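Local coordinates for oxidoreductase, short chain dehydrogenase/reductase family protein (Bifidobacterium adolescentis L2-32, PDB 6OW4) that acts as an NADH-dependent 20beta-hydroxysteroid dehydrogenase of the short-chain dehydrogenase/reductase family, at the interface of chains A and B and the interface of chains A and C. Coordinates in Å, arbitrary orientation; residue numbers count along the deposited sequence, not the author numbering. Chains: chain A/B/C, Oxidoreductase, short chain dehydrogenase/reductase family protein.

Contact 1: the interface of chains A and B. Residues chain A 232, 247, 251, 258-261; chain B 17, 20-21, 279.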
# COMPACT_ATOMS: atom_id res chain seq x y z
N TYR A 232 2.93 13.50 12.45
CA TYR A 232 3.58 14.44 13.39
C TYR A 232 2.59 14.77 14.51
O TYR A 232 1.58 15.44 14.23
CB TYR A 232 4.07 15.68 12.64
CG TYR A 232 5.20 15.43 11.68
CD1 TYR A 232 6.46 15.08 12.15
CD2 TYR A 232 5.03 15.53 10.31
CE1 TYR A 232 7.52 14.85 11.28
CE2 TYR A 232 6.07 15.30 9.43
CZ TYR A 232 7.32 14.97 9.92
OH TYR A 232 8.36 14.74 9.07
N HIS A 247 8.85 24.34 12.23
CA HIS A 247 7.45 23.86 12.41
C HIS A 247 6.71 23.87 11.06
O HIS A 247 6.20 22.81 10.65
CB HIS A 247 6.75 24.72 13.47
CG HIS A 247 5.28 24.49 13.58
ND1 HIS A 247 4.36 25.19 12.82
CD2 HIS A 247 4.57 23.65 14.36
CE1 HIS A 247 3.15 24.79 13.13
NE2 HIS A 247 3.24 23.84 14.07
N LEU A 251 5.70 20.73 8.22
CA LEU A 251 4.25 20.55 7.93
C LEU A 251 3.92 20.97 6.49
O LEU A 251 2.72 21.08 6.17
CB LEU A 251 3.43 21.37 8.93
CG LEU A 251 3.64 21.01 10.40
CD1 LEU A 251 3.08 22.10 11.29
CD2 LEU A 251 3.01 19.67 10.72
N ARG A 258 -0.66 21.38 10.51
CA ARG A 258 -0.54 21.43 11.99
C ARG A 258 -0.10 20.05 12.48
O ARG A 258 -0.45 19.05 11.82
CB ARG A 258 -1.86 21.88 12.63
CG ARG A 258 -2.99 20.87 12.53
CD ARG A 258 -4.14 21.28 13.43
NE ARG A 258 -5.22 20.31 13.49
CZ ARG A 258 -5.25 19.22 14.25
NH1 ARG A 258 -4.22 18.90 15.03
NH2 ARG A 258 -6.31 18.43 14.22
N PHE A 259 0.63 20.01 13.60
CA PHE A 259 0.89 18.78 14.38
C PHE A 259 -0.46 18.26 14.90
O PHE A 259 -1.36 19.08 15.17
CB PHE A 259 1.86 19.03 15.53
CG PHE A 259 3.32 19.12 15.14
CD1 PHE A 259 3.82 20.26 14.52
CD2 PHE A 259 4.19 18.09 15.42
CE1 PHE A 259 5.16 20.34 14.17
CE2 PHE A 259 5.53 18.17 15.07
CZ PHE A 259 6.01 19.30 14.45
N GLY A 260 -0.59 16.94 15.01
CA GLY A 260 -1.67 16.30 15.79
C GLY A 260 -1.42 16.49 17.27
O GLY A 260 -0.29 16.88 17.63
N THR A 261 -2.42 16.24 18.11
CA THR A 261 -2.32 16.34 19.59
C THR A 261 -2.53 14.95 20.20
O THR A 261 -3.00 14.06 19.47
CB THR A 261 -3.29 17.39 20.14
OG1 THR A 261 -4.60 17.05 19.70
CG2 THR A 261 -2.94 18.79 19.67
N PHE B 17 3.18 27.43 20.73
CA PHE B 17 3.09 25.95 20.57
C PHE B 17 2.32 25.34 21.75
O PHE B 17 1.53 24.41 21.52
CB PHE B 17 4.48 25.31 20.47
CG PHE B 17 5.25 25.59 19.20
CD1 PHE B 17 4.61 25.67 17.97
CD2 PHE B 17 6.63 25.73 19.23
CE1 PHE B 17 5.34 25.92 16.81
CE2 PHE B 17 7.35 25.98 18.07
CZ PHE B 17 6.70 26.07 16.86
N ARG B 20 -1.30 26.24 21.07
CA ARG B 20 -1.77 25.50 19.86
C ARG B 20 -2.02 24.03 20.21
O ARG B 20 -3.08 23.50 19.80
CB ARG B 20 -0.75 25.60 18.72
CG ARG B 20 -0.85 26.87 17.88
CD ARG B 20 -0.00 26.78 16.63
NE ARG B 20 0.18 28.09 16.01
CZ ARG B 20 1.01 28.34 14.99
NH1 ARG B 20 1.74 27.37 14.46
NH2 ARG B 20 1.10 29.56 14.50
N TYR B 21 -1.10 23.40 20.95
CA TYR B 21 -1.05 21.93 21.16
C TYR B 21 -1.06 21.60 22.65
O TYR B 21 0.00 21.44 23.25
CB TYR B 21 0.20 21.36 20.49
CG TYR B 21 0.37 21.74 19.03
CD1 TYR B 21 -0.59 21.42 18.09
CD2 TYR B 21 1.52 22.38 18.60
CE1 TYR B 21 -0.43 21.75 16.76
CE2 TYR B 21 1.70 22.72 17.27
CZ TYR B 21 0.72 22.40 16.34
OH TYR B 21 0.89 22.73 15.03
N TYR B 279 -7.79 14.22 13.45
CA TYR B 279 -6.46 14.23 12.77
C TYR B 279 -6.36 13.06 11.78
O TYR B 279 -5.24 12.74 11.31
CB TYR B 279 -5.32 14.21 13.79
CG TYR B 279 -4.02 14.76 13.26
CD1 TYR B 279 -3.94 16.06 12.78
CD2 TYR B 279 -2.87 14.00 13.24
CE1 TYR B 279 -2.76 16.58 12.28
CE2 TYR B 279 -1.67 14.50 12.75
CZ TYR B 279 -1.62 15.80 12.27
OH TYR B 279 -0.44 16.31 11.79
O HOH W 1 1.27 14.57 10.43
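B:Tyr21 and A:His247 meet tip to tip in the two-fold symmetric A–B interface, where helix 13-20 of B, with B:Tyr21 just after it, packs against helix 244-250 and the loop around A:Phe259. The phenol OH of B:Tyr21 lies in the imidazole plane at its edge, 2.8 Å from NE2 of A:His247 in a nearly straight hydrogen bond (167° at the hydrogen). The backbone N of A:Phe259 donates to the same OH of B:Tyr21 at 3.1 Å. CB of A:Phe259 and CB of B:Arg20 clasp the B:Tyr21 ring from opposite faces. CE1 of B:Phe17 lies 3.4 Å from CD2 of A:His247. NH1 of B:Arg20 comes within 3.2 Å of CE1 of A:His247, with ND1 at the guanidinium edge and the planes 56° apart; its charge would probably disfavour a protonated imidazole. B:Tyr279 gives its OH to the carbonyl O of A:Arg258 at 2.7 Å, on an in-plane lone pair. Water 1 links this hydroxyl to A:Tyr232 N, while A:Gly260 CA sits over the ring centre. A phenylalanine at B:Tyr279 would probably leave the A:Arg258 carbonyl and water 1 without this partner. From CG, set between backbone N and carbonyl carbon (chi1 69°), the extended A:Arg258 chain carries its guanidinium alongside this ring, CD1 lying toward the rim of its face. Farther out, A:Leu251 CD1 supports a face of A:His247, and NH1 of A:Arg258 donates to O of A:Phe259 at 2.9 Å.

Contact 2: the interface of chains A and C. Residues chain A 189, 192, 252-253; chain C 189, 252-253, 294.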
# COMPACT_ATOMS: atom_id res chain seq x y z
N TYR A 189 9.81 13.38 4.54
CA TYR A 189 10.37 14.42 3.63
C TYR A 189 10.61 15.71 4.41
O TYR A 189 9.71 16.12 5.18
CB TYR A 189 9.43 14.66 2.45
CG TYR A 189 9.65 15.96 1.71
CD1 TYR A 189 9.07 17.14 2.16
CD2 TYR A 189 10.44 16.02 0.57
CE1 TYR A 189 9.26 18.34 1.49
CE2 TYR A 189 10.64 17.21 -0.11
CZ TYR A 189 10.05 18.38 0.36
OH TYR A 189 10.25 19.56 -0.30
N GLY A 192 13.90 18.44 0.37
CA GLY A 192 14.64 17.66 -0.65
C GLY A 192 15.08 16.30 -0.13
O GLY A 192 14.93 15.32 -0.88
N GLU A 252 4.94 21.21 5.66
CA GLU A 252 4.79 21.54 4.21
C GLU A 252 4.01 20.40 3.53
O GLU A 252 3.11 20.71 2.73
CB GLU A 252 6.16 21.74 3.55
CG GLU A 252 6.13 22.64 2.33
CD GLU A 252 7.37 22.59 1.45
OE1 GLU A 252 8.39 22.02 1.89
OE2 GLU A 252 7.30 23.09 0.31
N VAL A 253 4.32 19.15 3.89
CA VAL A 253 3.76 17.92 3.26
C VAL A 253 2.60 17.36 4.09
O VAL A 253 2.21 16.20 3.84
CB VAL A 253 4.87 16.86 3.04
CG1 VAL A 253 5.87 17.31 1.99
CG2 VAL A 253 5.59 16.50 4.33
N TYR C 189 2.51 16.15 -5.39
CA TYR C 189 2.84 17.24 -4.44
C TYR C 189 3.64 18.34 -5.15
O TYR C 189 4.63 18.00 -5.84
CB TYR C 189 3.62 16.69 -3.25
CG TYR C 189 4.26 17.74 -2.38
CD1 TYR C 189 3.58 18.30 -1.31
CD2 TYR C 189 5.55 18.18 -2.63
CE1 TYR C 189 4.16 19.27 -0.51
CE2 TYR C 189 6.15 19.15 -1.85
CZ TYR C 189 5.46 19.69 -0.78
OH TYR C 189 6.05 20.65 -0.01
N GLU C 252 11.51 18.37 -6.17
CA GLU C 252 11.75 18.47 -4.71
C GLU C 252 11.56 17.09 -4.05
O GLU C 252 12.38 16.73 -3.20
CB GLU C 252 10.80 19.48 -4.05
CG GLU C 252 11.32 20.90 -4.04
CD GLU C 252 10.45 21.88 -3.27
OE1 GLU C 252 9.74 21.44 -2.34
OE2 GLU C 252 10.48 23.09 -3.60
N VAL C 253 10.50 16.37 -4.45
CA VAL C 253 10.05 15.09 -3.82
C VAL C 253 10.50 13.90 -4.67
O VAL C 253 10.06 12.77 -4.38
CB VAL C 253 8.53 15.09 -3.58
CG1 VAL C 253 8.13 16.08 -2.50
CG2 VAL C 253 7.73 15.33 -4.85
N PHE C 294 8.58 9.14 -0.37
CA PHE C 294 8.09 10.33 0.38
C PHE C 294 6.56 10.27 0.50
O PHE C 294 5.90 9.46 -0.14
CB PHE C 294 8.55 11.63 -0.28
CG PHE C 294 10.05 11.85 -0.25
CD1 PHE C 294 10.75 11.78 0.94
CD2 PHE C 294 10.75 12.14 -1.41
CE1 PHE C 294 12.12 11.99 0.97
CE2 PHE C 294 12.12 12.35 -1.38
CZ PHE C 294 12.81 12.28 -0.19
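The ring of A:Tyr189 stands edge-on against C:Phe294, with CD2 over the centre of the phenylalanine face and the planes 82° apart. At the edge of C:Phe294, in its plane, lies the carbonyl O of C:Val253. The edge of A:Tyr189 faces the carbonyl O of C:Glu252, 3.6 Å from ring atom CE2, and also OE1 of A:Glu252 from its own chain. CG1 of C:Val253 packs 3.7 Å from CE2 of A:Tyr189. In the reciprocal position, CG1 of A:Val253 covers a face of C:Tyr189, and the carbonyl O of A:Glu252 lies at that ring's edge. The hydroxyl OH of A:Tyr189 hydrogen-bonds OE1 of C:Glu252 at 2.8 Å. C:Glu252, with CG anti to the carbonyl carbon (chi1 -89°), brings its carboxylate almost coplanar with the phenol ring. A:Glu252 instead has CG anti to the backbone N (chi1 -154°), and its carboxylate is turned steeply to the C:Tyr189 ring; the contact with that hydroxyl is too tight at CD to be a secure bond, so its placement is doubtful. Around the two-fold axis, strand 189-190 of each chain thus meets the 3-10 helix 251-253 of the other, with the C-terminal C:Phe294, just beyond 3-10 helix 291-293, packing alongside.

Contact 3: the interface of chains A and B. Residues chain A 256, 258, 289-290; chain B 224, 278-281.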
# COMPACT_ATOMS: atom_id res chain seq x y z
N MET A 256 -3.28 19.35 6.61
CA MET A 256 -3.93 20.07 7.74
C MET A 256 -3.02 21.19 8.24
O MET A 256 -3.54 22.11 8.92
CB MET A 256 -4.27 19.12 8.89
CG MET A 256 -5.38 18.14 8.54
SD MET A 256 -6.18 17.47 10.01
CE MET A 256 -7.21 16.19 9.28
N ARG A 258 -0.66 21.38 10.51
CA ARG A 258 -0.54 21.43 11.99
C ARG A 258 -0.10 20.05 12.48
O ARG A 258 -0.45 19.05 11.82
CB ARG A 258 -1.86 21.88 12.63
CG ARG A 258 -2.99 20.87 12.53
CD ARG A 258 -4.14 21.28 13.43
NE ARG A 258 -5.22 20.31 13.49
CZ ARG A 258 -5.25 19.22 14.25
NH1 ARG A 258 -4.22 18.90 15.03
NH2 ARG A 258 -6.31 18.43 14.22
N GLY A 289 -2.86 13.65 9.58
CA GLY A 289 -3.42 14.89 9.00
C GLY A 289 -3.30 14.92 7.49
O GLY A 289 -3.15 16.02 6.93
N GLY A 290 -3.36 13.74 6.85
CA GLY A 290 -3.37 13.58 5.38
C GLY A 290 -1.97 13.54 4.79
O GLY A 290 -1.86 13.68 3.55
N ARG B 224 -12.38 16.94 6.08
CA ARG B 224 -11.66 15.63 6.12
C ARG B 224 -12.37 14.66 5.17
O ARG B 224 -13.61 14.74 5.06
CB ARG B 224 -11.64 15.10 7.56
CG ARG B 224 -10.87 15.97 8.54
CD ARG B 224 -11.19 15.65 9.99
NE ARG B 224 -11.47 14.23 10.14
CZ ARG B 224 -12.57 13.69 10.66
NH1 ARG B 224 -13.53 14.45 11.16
NH2 ARG B 224 -12.69 12.38 10.71
N SER B 278 -10.37 13.59 14.35
CA SER B 278 -10.10 15.00 13.94
C SER B 278 -8.75 15.13 13.22
O SER B 278 -8.61 16.11 12.46
CB SER B 278 -10.19 15.95 15.11
OG SER B 278 -9.19 15.67 16.08
N TYR B 279 -7.79 14.22 13.45
CA TYR B 279 -6.46 14.23 12.77
C TYR B 279 -6.36 13.06 11.78
O TYR B 279 -5.24 12.74 11.31
CB TYR B 279 -5.32 14.21 13.79
CG TYR B 279 -4.02 14.76 13.26
CD1 TYR B 279 -3.94 16.06 12.78
CD2 TYR B 279 -2.87 14.00 13.24
CE1 TYR B 279 -2.76 16.58 12.28
CE2 TYR B 279 -1.67 14.50 12.75
CZ TYR B 279 -1.62 15.80 12.27
OH TYR B 279 -0.44 16.31 11.79
N VAL B 280 -7.50 12.45 11.43
CA VAL B 280 -7.59 11.33 10.46
C VAL B 280 -8.22 11.87 9.17
O VAL B 280 -9.41 12.25 9.21
CB VAL B 280 -8.40 10.15 11.03
CG1 VAL B 280 -8.45 8.98 10.05
CG2 VAL B 280 -7.86 9.70 12.38
N THR B 281 -7.45 11.90 8.08
CA THR B 281 -7.91 12.31 6.73
C THR B 281 -7.03 11.64 5.67
O THR B 281 -5.84 11.38 5.95
CB THR B 281 -7.92 13.84 6.59
OG1 THR B 281 -8.67 14.17 5.43
CG2 THR B 281 -6.53 14.44 6.50
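The backbone N of A:Gly289 donates to the carbonyl O of B:Tyr279 at 3.1 Å. A:Gly289 and A:Gly290 form the glycine pair that follows strand 284-287 near the C-terminus, a feature of classical short-chain dehydrogenases, and here they carry part of the A–B interface. The same N of A:Gly289 also stands above the ring of B:Tyr279, toward its rim and 3.5 Å from CE2, so backbone and ring of one tyrosine both rest on this turn. A:Met256 approaches on the same side of the ring as A:Gly289 N, its SD out past the rim at CD1 of B:Tyr279, 3.8 Å from that atom. The methionine chain is extended beyond CG, which carries its methyl to the far end of the patch. There it meets B:Thr281 tip to tip, with CE of A:Met256 packed tightly at 3.4 Å from CG2 of the threonine. The carbonyl O of B:Ser278 approaches the same CE of A:Met256 to 3.5 Å, and CG of B:Arg224 flanks it. Because OG1 of B:Thr281 is anti to the backbone N (chi1 -165°), the methyl CG2 is the branch turned to chain A, and it also touches CA of A:Gly290 at 3.5 Å. Behind this wall, the bent chain of B:Arg224 turns NE toward B:Val280. The hydrogen bond from NE to O of B:Val280 is straight (178° at the hydrogen) and 3.0 Å long; the acceptor O of B:Val280 lies in the guanidinium plane, and B:Ser278 N lies over a guanidinium face.

Contact 1 and contact 3 belong to the same A–B interface: the centres of their C-alpha atoms are about 10 Å apart, and they share A:Arg258 and B:Tyr279. Contact 2, between A and C, is centred about 18 Å from contact 1 and 17 Å from contact 3. In chain A, A:His247 and the stretch from A:Met256 to A:Gly260 touch B and flank A:Glu252 and A:Val253, which touch C; A:Leu251 supports A:His247 from within the chain. Repeated by the two-fold axes, these patches probably help to hold together the four-chain assembly, consistent with the tetramer common among short-chain dehydrogenases.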